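Local coordinates for CARDB domain-containing protein (Pyrococcus furiosus, PDB 3IDU) that is of unknown function but carries a CARDB domain, an all-beta module that binds two manganese ions, at residues A[14-19]-A[44-49]; A[20-24]-A[111-115]; A[31-37]-A[80-86]. All coordinates share one frame; numbering follows the deposited sequence.

Contact 1: A[14-19]-A[44-49]; sequences FEFPDL and LGGIGV. With MN (manganese (II) ion), chain C.
The Phe-14 ring meets segment 44-49 with its edge rather than a face: Gly-46 CA lies close to the ring plane, 3.8 Å from Phe-14 CD1. In the second flat group, the carboxylate of Asp-18, OD1 binds a manganese ion at 2.3 Å; OD2, hydrogen-bonded elsewhere in the chain, has Leu-44 CD1 beside it. With CG anti to the backbone N (chi1 -174°), the Asp-18 side chain runs alongside that of Leu-44, both pointing the same way.

The loops are also joined through their backbones. Leu-44 N donates to Asp-18 O over 2.8 Å, a fairly straight bond (160° at the hydrogen) whose donor is tilted somewhat from the carbonyl plane. Further along, Phe-16 O receives a weak bond from Gly-46 N and a CA-H...O contact from Gly-45, whose CA is 3.1 Å from that oxygen. Glycine suits position 45, since a CB there would run into Phe-16 O. Asn-43 adds a bracket, its OD1 accepting from both Asp-18 N and Gly-45 N.

Apolar side chains add to the contact. Pro-17 CB presses on Val-49 CG2 at 3.6 Å, the two side chains crossing at about a right angle, and Leu-19 CD2 meets the same methyl tip to tip at 3.9 Å. Ile-47 CG1 packs against the backbone, 3.5 Å from Phe-14 O.

Two of the six ligand atoms of one manganese ion come from this contact: Asp-18 OD1 and Leu-19 O, with Glu-104, Asn-106 O, Asn-109 and Asn-110 completing the shell. Glu-104 also serves the second ion, so the contact belongs to the di-manganese site of this CARDB domain.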
loop_
_atom_site.group_PDB
_atom_site.type_symbol
_atom_site.label_atom_id
_atom_site.label_comp_id
_atom_site.label_asym_id
_atom_site.label_seq_id
_atom_site.Cartn_x
_atom_site.Cartn_y
_atom_site.Cartn_z
ATOM N N PHE A 14 -2.951 16.251 -15.738
ATOM C CA PHE A 14 -2.464 15.012 -16.332
ATOM C C PHE A 14 -0.966 15.100 -16.566
ATOM O O PHE A 14 -0.380 14.242 -17.220
ATOM C CB PHE A 14 -3.173 14.750 -17.662
ATOM C CG PHE A 14 -4.612 14.364 -17.512
ATOM C CD1 PHE A 14 -4.959 13.142 -16.945
ATOM C CD2 PHE A 14 -5.625 15.222 -17.929
ATOM C CE1 PHE A 14 -6.292 12.777 -16.795
ATOM C CE2 PHE A 14 -6.963 14.868 -17.783
ATOM C CZ PHE A 14 -7.297 13.641 -17.214
ATOM N N GLU A 15 -0.347 16.137 -16.021
ATOM C CA GLU A 15 1.082 16.322 -16.206
ATOM C C GLU A 15 1.938 15.673 -15.128
ATOM O O GLU A 15 3.162 15.776 -15.171
ATOM C CB GLU A 15 1.404 17.816 -16.292
ATOM C CG GLU A 15 0.683 18.546 -17.417
ATOM C CD GLU A 15 0.936 17.918 -18.773
ATOM O OE1 GLU A 15 2.112 17.642 -19.097
ATOM O OE2 GLU A 15 -0.041 17.704 -19.520
ATOM N N PHE A 16 1.312 15.003 -14.162
ATOM C CA PHE A 16 2.071 14.352 -13.089
ATOM C C PHE A 16 1.477 13.041 -12.627
ATOM O O PHE A 16 0.263 12.848 -12.669
ATOM C CB PHE A 16 2.140 15.223 -11.830
ATOM C CG PHE A 16 2.735 16.574 -12.041
ATOM C CD1 PHE A 16 1.940 17.644 -12.436
ATOM C CD2 PHE A 16 4.086 16.788 -11.809
ATOM C CE1 PHE A 16 2.482 18.914 -12.595
ATOM C CE2 PHE A 16 4.641 18.050 -11.964
ATOM C CZ PHE A 16 3.838 19.121 -12.357
ATOM N N PRO A 17 2.329 12.114 -12.173
ATOM C CA PRO A 17 1.745 10.863 -11.703
ATOM C C PRO A 17 1.346 11.144 -10.252
ATOM O O PRO A 17 1.634 12.222 -9.732
ATOM C CB PRO A 17 2.916 9.875 -11.802
ATOM C CG PRO A 17 4.112 10.737 -11.520
ATOM C CD PRO A 17 3.797 12.026 -12.276
ATOM N N ASP A 18 0.642 10.215 -9.620
ATOM C CA ASP A 18 0.310 10.361 -8.206
ATOM C C ASP A 18 0.096 8.978 -7.644
ATOM O O ASP A 18 -0.940 8.351 -7.850
ATOM C CB ASP A 18 -0.936 11.210 -7.930
ATOM C CG ASP A 18 -1.143 11.433 -6.430
ATOM O OD1 ASP A 18 -0.255 11.013 -5.658
ATOM O OD2 ASP A 18 -2.166 12.018 -6.012
ATOM N N LEU A 19 1.108 8.514 -6.936
ATOM C CA LEU A 19 1.087 7.202 -6.336
ATOM C C LEU A 19 0.354 7.204 -5.009
ATOM O O LEU A 19 0.497 8.125 -4.213
ATOM C CB LEU A 19 2.522 6.739 -6.126
ATOM C CG LEU A 19 3.330 6.643 -7.416
ATOM C CD1 LEU A 19 4.818 6.573 -7.103
ATOM C CD2 LEU A 19 2.883 5.410 -8.190
ATOM N N LEU A 44 -2.909 7.756 -9.753
ATOM C CA LEU A 44 -4.052 8.592 -10.093
ATOM C C LEU A 44 -3.726 9.606 -11.181
ATOM O O LEU A 44 -4.630 10.240 -11.722
ATOM C CB LEU A 44 -4.532 9.340 -8.850
ATOM C CG LEU A 44 -4.740 8.506 -7.587
ATOM C CD1 LEU A 44 -5.085 9.419 -6.416
ATOM C CD2 LEU A 44 -5.836 7.483 -7.819
ATOM N N GLY A 45 -2.440 9.745 -11.497
ATOM C CA GLY A 45 -2.008 10.718 -12.489
ATOM C C GLY A 45 -2.064 10.334 -13.955
ATOM O O GLY A 45 -2.353 9.190 -14.302
ATOM N N GLY A 46 -1.769 11.309 -14.814
ATOM C CA GLY A 46 -1.793 11.087 -16.253
ATOM C C GLY A 46 -0.447 10.705 -16.847
ATOM O O GLY A 46 -0.324 10.517 -18.062
ATOM N N ILE A 47 0.566 10.606 -15.992
ATOM C CA ILE A 47 1.907 10.223 -16.417
ATOM C C ILE A 47 2.223 8.910 -15.720
ATOM O O ILE A 47 1.917 8.744 -14.542
ATOM C CB ILE A 47 2.952 11.282 -16.015
ATOM C CG1 ILE A 47 2.618 12.614 -16.684
ATOM C CG2 ILE A 47 4.345 10.812 -16.406
ATOM C CD1 ILE A 47 2.654 12.579 -18.197
ATOM N N GLY A 48 2.811 7.972 -16.453
ATOM C CA GLY A 48 3.129 6.685 -15.865
ATOM C C GLY A 48 4.365 6.676 -14.983
ATOM O O GLY A 48 5.140 7.638 -14.948
ATOM N N VAL A 49 4.535 5.570 -14.264
ATOM C CA VAL A 49 5.662 5.369 -13.370
ATOM C C VAL A 49 6.318 4.047 -13.737
ATOM O O VAL A 49 5.846 2.985 -13.348
ATOM C CB VAL A 49 5.201 5.310 -11.901
ATOM C CG1 VAL A 49 6.391 5.051 -10.993
ATOM C CG2 VAL A 49 4.518 6.635 -11.530
HETATM MN MN MN C . 1.128 10.255 -3.924
#

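Contact 2: A[20-24]-A[111-115]; sequences TVEIK and VATFD
Ile-23 lies across Phe-114, its CG2 near the root of the ring and its CD1 3.8 Å from Phe-114 CB. This is the packing of a beta-sandwich, the fold of CARDB domains and of the E-set clan to which they belong: strand 20-24 comes from the three-stranded sheet, strand 111-115 from the five-stranded one. The two segments run nearly parallel, at 14°, with axes approaching to 5.7 Å. They meet through packing of side chains on each other and on backbone atoms, while backbone hydrogen bonds run to neighbours in each sheet, as when Glu-22 pairs with His-40 and Ala-112 with Ala-94.

Ile-23 is the wedge. Its CD1 is also 3.9 Å from Ala-112 CB, so one methyl touches both inward-facing residues of the partner strand, while Ile-92 and Ala-94 of strand 88-96 also pack on it. Cutting Ile-23 back to an alanine removes CG1, CG2 and CD1, which would probably open a gap between the sheets and leave Phe-114 CB and Ala-112 CB without their shared methyl partner. Toward the metal-binding end Val-21 continues the seam, its CG2 lying 3.8 Å from Ala-112 CB.

The Phe-114 ring is swung toward strand 20-24 because its CG stands anti to the backbone N (chi1 -166°). In that position CD2 comes obliquely to within 3.4 Å of Ile-23 O.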
loop_
_atom_site.group_PDB
_atom_site.type_symbol
_atom_site.label_atom_id
_atom_site.label_comp_id
_atom_site.label_asym_id
_atom_site.label_seq_id
_atom_site.Cartn_x
_atom_site.Cartn_y
_atom_site.Cartn_z
ATOM N N THR A 20 -0.430 6.161 -4.773
ATOM C CA THR A 20 -1.159 6.037 -3.523
ATOM C C THR A 20 -1.203 4.563 -3.138
ATOM O O THR A 20 -1.035 3.689 -3.989
ATOM C CB THR A 20 -2.601 6.569 -3.651
ATOM O OG1 THR A 20 -3.144 6.780 -2.341
ATOM C CG2 THR A 20 -3.468 5.570 -4.390
ATOM N N VAL A 21 -1.424 4.289 -1.860
ATOM C CA VAL A 21 -1.492 2.914 -1.379
ATOM C C VAL A 21 -2.603 2.730 -0.353
ATOM O O VAL A 21 -2.942 3.651 0.392
ATOM C CB VAL A 21 -0.167 2.468 -0.721
ATOM C CG1 VAL A 21 0.923 2.345 -1.762
ATOM C CG2 VAL A 21 0.231 3.458 0.363
ATOM N N GLU A 22 -3.158 1.523 -0.324
ATOM C CA GLU A 22 -4.221 1.176 0.609
ATOM C C GLU A 22 -4.061 -0.303 0.940
ATOM O O GLU A 22 -3.713 -1.104 0.072
ATOM C CB GLU A 22 -5.595 1.406 -0.024
ATOM C CG GLU A 22 -6.690 1.717 0.984
ATOM C CD GLU A 22 -8.086 1.488 0.426
ATOM O OE1 GLU A 22 -8.306 1.766 -0.768
ATOM O OE2 GLU A 22 -8.962 1.038 1.190
ATOM N N ILE A 23 -4.309 -0.661 2.195
ATOM C CA ILE A 23 -4.198 -2.049 2.635
ATOM C C ILE A 23 -5.596 -2.602 2.883
ATOM O O ILE A 23 -6.453 -1.902 3.418
ATOM C CB ILE A 23 -3.419 -2.153 3.958
ATOM C CG1 ILE A 23 -1.989 -1.643 3.770
ATOM C CG2 ILE A 23 -3.439 -3.593 4.456
ATOM C CD1 ILE A 23 -1.334 -1.211 5.068
ATOM N N LYS A 24 -5.828 -3.849 2.487
ATOM C CA LYS A 24 -7.123 -4.484 2.709
ATOM C C LYS A 24 -6.927 -5.908 3.209
ATOM O O LYS A 24 -6.070 -6.636 2.712
ATOM C CB LYS A 24 -7.957 -4.498 1.425
ATOM C CG LYS A 24 -8.356 -3.121 0.941
ATOM C CD LYS A 24 -9.461 -3.193 -0.096
ATOM C CE LYS A 24 -9.834 -1.800 -0.573
ATOM N NZ LYS A 24 -10.994 -1.826 -1.498
ATOM N N VAL A 111 1.313 6.793 2.069
ATOM C CA VAL A 111 1.423 5.896 3.215
ATOM C C VAL A 111 0.061 5.412 3.703
ATOM O O VAL A 111 -0.867 6.207 3.868
ATOM C CB VAL A 111 2.143 6.591 4.390
ATOM C CG1 VAL A 111 2.232 5.645 5.577
ATOM C CG2 VAL A 111 3.532 7.039 3.962
ATOM N N ALA A 112 -0.044 4.105 3.932
ATOM C CA ALA A 112 -1.268 3.487 4.420
ATOM C C ALA A 112 -1.028 2.926 5.820
ATOM O O ALA A 112 0.081 2.492 6.151
ATOM C CB ALA A 112 -1.707 2.366 3.480
ATOM N N THR A 113 -2.070 2.948 6.641
ATOM C CA THR A 113 -1.989 2.434 8.000
ATOM C C THR A 113 -3.178 1.506 8.202
ATOM O O THR A 113 -4.312 1.860 7.883
ATOM C CB THR A 113 -2.037 3.583 9.030
ATOM O OG1 THR A 113 -1.007 4.532 8.726
ATOM C CG2 THR A 113 -1.816 3.048 10.440
ATOM N N PHE A 114 -2.911 0.312 8.713
ATOM C CA PHE A 114 -3.956 -0.672 8.939
ATOM C C PHE A 114 -3.635 -1.435 10.217
ATOM O O PHE A 114 -2.565 -2.029 10.350
ATOM C CB PHE A 114 -4.026 -1.620 7.737
ATOM C CG PHE A 114 -5.266 -2.462 7.692
ATOM C CD1 PHE A 114 -5.398 -3.579 8.510
ATOM C CD2 PHE A 114 -6.315 -2.125 6.840
ATOM C CE1 PHE A 114 -6.555 -4.353 8.482
ATOM C CE2 PHE A 114 -7.480 -2.892 6.803
ATOM C CZ PHE A 114 -7.600 -4.008 7.628
ATOM N N ASP A 115 -4.569 -1.404 11.160
ATOM C CA ASP A 115 -4.401 -2.073 12.441
ATOM C C ASP A 115 -5.032 -3.465 12.457
ATOM O O ASP A 115 -6.161 -3.654 12.003
ATOM C CB ASP A 115 -4.994 -1.191 13.541
ATOM C CG ASP A 115 -4.231 0.112 13.704
ATOM O OD1 ASP A 115 -4.868 1.183 13.811
ATOM O OD2 ASP A 115 -2.980 0.068 13.727
#

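Contact 3: A[31-37]-A[80-86]; sequences VNKLAEY and FNWTPTQ
Asn-32 N and Pro-84 O form the shortest polar bond between these segments, 2.6 Å long and 149° at the hydrogen, with the donor tilted out of the carbonyl plane. A water extends the link, donating to Asn-32 OD1 and, over 2.7 Å, to Thr-85 O. The two loops are thus tied together beyond the last rungs of an antiparallel strand pair.

In that pair Ala-35 and Trp-82 exchange two backbone bonds of unequal quality. Trp-82 N points to Ala-35 O in the carbonyl plane at 2.8 Å, whereas Ala-35 N sits above the plane of the Trp-82 carbonyl. Tyr-37 and Phe-80 form the next hydrogen-bonded pair, with a nearly straight bond from Tyr-37 N to Phe-80 O and a weak one in return.

Tyr-37 CB rests over the Phe-80 face, 3.7 Å from the ring centroid, because Phe-80 CG lodges between its backbone N and carbonyl carbon (chi1 69°). The two rings are almost parallel, at 11°, yet slid so far apart that they barely overlap. Beyond them Tyr-37 CE1 touches the edge of the Trp-82 ring at CE3, 4.0 Å away. Pro-84 CG lies over the centre of one face of the indole, 3.5 Å above the Trp-82 ring plane. The Tyr-37 hydroxyl makes a hydrogen bond to Pro-26 O.

This aromatic face turns into the sandwich: Tyr-37 and Trp-82 pack on Val-116 of strand 111-118, Ala-35 on Val-29 of strand 28-29, and Phe-80 on Val-56 and Trp-66 of strands 49-58 and 61-70.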
loop_
_atom_site.group_PDB
_atom_site.type_symbol
_atom_site.label_atom_id
_atom_site.label_comp_id
_atom_site.label_asym_id
_atom_site.label_seq_id
_atom_site.Cartn_x
_atom_site.Cartn_y
_atom_site.Cartn_z
ATOM N N VAL A 31 -3.790 -16.267 16.306
ATOM C CA VAL A 31 -2.398 -16.693 16.364
ATOM C C VAL A 31 -2.170 -17.979 15.567
ATOM O O VAL A 31 -2.992 -18.897 15.590
ATOM C CB VAL A 31 -1.946 -16.910 17.827
ATOM C CG1 VAL A 31 -2.796 -17.990 18.483
ATOM C CG2 VAL A 31 -0.475 -17.290 17.866
ATOM N N ASN A 32 -1.051 -18.026 14.853
ATOM C CA ASN A 32 -0.677 -19.186 14.047
ATOM C C ASN A 32 -1.704 -19.523 12.972
ATOM O O ASN A 32 -1.871 -20.688 12.602
ATOM C CB ASN A 32 -0.453 -20.400 14.950
ATOM C CG ASN A 32 0.597 -20.146 16.015
ATOM O OD1 ASN A 32 1.736 -19.789 15.708
ATOM N ND2 ASN A 32 0.219 -20.326 17.276
ATOM N N LYS A 33 -2.382 -18.498 12.465
ATOM C CA LYS A 33 -3.384 -18.681 11.423
ATOM C C LYS A 33 -3.018 -17.878 10.182
ATOM O O LYS A 33 -2.703 -16.694 10.271
ATOM C CB LYS A 33 -4.765 -18.255 11.931
ATOM C CG LYS A 33 -5.308 -19.138 13.042
ATOM C CD LYS A 33 -6.684 -18.682 13.498
ATOM C CE LYS A 33 -7.243 -19.612 14.563
ATOM N NZ LYS A 33 -8.589 -19.181 15.035
ATOM N N LEU A 34 -3.056 -18.534 9.027
ATOM C CA LEU A 34 -2.729 -17.891 7.759
ATOM C C LEU A 34 -3.709 -16.770 7.437
ATOM O O LEU A 34 -4.918 -16.988 7.388
ATOM C CB LEU A 34 -2.746 -18.920 6.625
ATOM C CG LEU A 34 -2.465 -18.392 5.215
ATOM C CD1 LEU A 34 -1.053 -17.835 5.149
ATOM C CD2 LEU A 34 -2.645 -19.511 4.198
ATOM N N ALA A 35 -3.181 -15.570 7.219
ATOM C CA ALA A 35 -4.009 -14.417 6.887
ATOM C C ALA A 35 -3.525 -13.822 5.567
ATOM O O ALA A 35 -2.322 -13.677 5.345
ATOM C CB ALA A 35 -3.935 -13.376 7.999
ATOM N N GLU A 36 -4.465 -13.478 4.693
ATOM C CA GLU A 36 -4.121 -12.911 3.395
ATOM C C GLU A 36 -4.512 -11.439 3.302
ATOM O O GLU A 36 -5.663 -11.075 3.546
ATOM C CB GLU A 36 -4.810 -13.708 2.281
ATOM C CG GLU A 36 -4.448 -15.191 2.274
ATOM C CD GLU A 36 -5.175 -15.979 1.198
ATOM O OE1 GLU A 36 -4.956 -17.207 1.111
ATOM O OE2 GLU A 36 -5.963 -15.376 0.441
ATOM N N TYR A 37 -3.544 -10.595 2.955
ATOM C CA TYR A 37 -3.792 -9.164 2.824
ATOM C C TYR A 37 -3.517 -8.695 1.411
ATOM O O TYR A 37 -2.823 -9.363 0.651
ATOM C CB TYR A 37 -2.917 -8.365 3.792
ATOM C CG TYR A 37 -3.289 -8.541 5.245
ATOM C CD1 TYR A 37 -2.833 -9.637 5.977
ATOM C CD2 TYR A 37 -4.124 -7.625 5.879
ATOM C CE1 TYR A 37 -3.205 -9.813 7.312
ATOM C CE2 TYR A 37 -4.501 -7.791 7.207
ATOM C CZ TYR A 37 -4.041 -8.886 7.917
ATOM O OH TYR A 37 -4.428 -9.056 9.226
ATOM N N PHE A 80 0.216 -10.537 0.061
ATOM C CA PHE A 80 1.200 -11.089 0.978
ATOM C C PHE A 80 0.461 -11.819 2.085
ATOM O O PHE A 80 -0.587 -11.365 2.554
ATOM C CB PHE A 80 2.110 -9.993 1.563
ATOM C CG PHE A 80 1.418 -9.055 2.518
ATOM C CD1 PHE A 80 0.795 -7.900 2.054
ATOM C CD2 PHE A 80 1.407 -9.321 3.888
ATOM C CE1 PHE A 80 0.171 -7.019 2.939
ATOM C CE2 PHE A 80 0.785 -8.449 4.782
ATOM C CZ PHE A 80 0.166 -7.295 4.307
ATOM N N ASN A 81 0.993 -12.968 2.481
ATOM C CA ASN A 81 0.378 -13.748 3.544
ATOM C C ASN A 81 1.119 -13.478 4.841
ATOM O O ASN A 81 2.311 -13.175 4.836
ATOM C CB ASN A 81 0.436 -15.245 3.227
ATOM C CG ASN A 81 -0.216 -15.588 1.900
ATOM O OD1 ASN A 81 -1.234 -15.001 1.519
ATOM N ND2 ASN A 81 0.361 -16.556 1.193
ATOM N N TRP A 82 0.401 -13.581 5.952
ATOM C CA TRP A 82 0.995 -13.355 7.257
ATOM C C TRP A 82 0.400 -14.290 8.299
ATOM O O TRP A 82 -0.809 -14.285 8.541
ATOM C CB TRP A 82 0.793 -11.904 7.691
ATOM C CG TRP A 82 1.345 -11.604 9.055
ATOM C CD1 TRP A 82 2.548 -12.011 9.562
ATOM C CD2 TRP A 82 0.740 -10.791 10.065
ATOM N NE1 TRP A 82 2.729 -11.499 10.826
ATOM C CE2 TRP A 82 1.634 -10.747 11.160
ATOM C CE3 TRP A 82 -0.473 -10.096 10.154
ATOM C CZ2 TRP A 82 1.355 -10.031 12.327
ATOM C CZ3 TRP A 82 -0.751 -9.381 11.314
ATOM C CH2 TRP A 82 0.162 -9.356 12.387
ATOM N N THR A 83 1.265 -15.090 8.912
ATOM C CA THR A 83 0.849 -16.029 9.941
ATOM C C THR A 83 1.454 -15.583 11.267
ATOM O O THR A 83 2.597 -15.926 11.580
ATOM C CB THR A 83 1.337 -17.455 9.623
ATOM O OG1 THR A 83 0.949 -17.807 8.288
ATOM C CG2 THR A 83 0.726 -18.451 10.598
ATOM N N PRO A 84 0.702 -14.792 12.054
ATOM C CA PRO A 84 1.137 -14.278 13.357
ATOM C C PRO A 84 1.533 -15.397 14.313
ATOM O O PRO A 84 0.937 -16.475 14.294
ATOM C CB PRO A 84 -0.091 -13.524 13.864
ATOM C CG PRO A 84 -0.750 -13.072 12.619
ATOM C CD PRO A 84 -0.634 -14.272 11.714
ATOM N N THR A 85 2.531 -15.126 15.152
ATOM C CA THR A 85 3.021 -16.097 16.128
ATOM C C THR A 85 2.665 -15.682 17.555
ATOM O O THR A 85 2.622 -16.518 18.460
ATOM C CB THR A 85 4.551 -16.237 16.048
ATOM O OG1 THR A 85 5.157 -14.967 16.318
ATOM C CG2 THR A 85 4.977 -16.709 14.665
ATOM N N GLN A 86 2.414 -14.391 17.752
ATOM C CA GLN A 86 2.063 -13.854 19.066
ATOM C C GLN A 86 0.814 -12.985 18.959
ATOM O O GLN A 86 0.510 -12.459 17.889
ATOM C CB GLN A 86 3.215 -13.008 19.622
ATOM C CG GLN A 86 4.497 -13.775 19.917
ATOM C CD GLN A 86 4.352 -14.739 21.080
ATOM O OE1 GLN A 86 3.577 -15.694 21.017
ATOM N NE2 GLN A 86 5.096 -14.490 22.154
HETATM O O HOH W 1 2.967 -19.146 18.476
#

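Overall arrangement
The three contacts follow the long axis of one CARDB beta-sandwich. Contact 1 lies at the manganese end and contact 3 on the opposite side of the chain's centre, their centres about 34 Å apart; contact 2 lies near the middle, about 20 Å from the first and 17 Å from the third. Segments 14-19 and 20-24 adjoin in the sequence, so the metal-binding loop leads directly into the strand of contact 2. Along the chain, contact 1's segments alternate with those of contacts 2 and 3, whereas contact 3 is nested inside contact 2. Strands 19-24 and 35-43 are neighbours in one sheet, so contacts 2 and 3 share it, touching where Phe-114 meets Tyr-37.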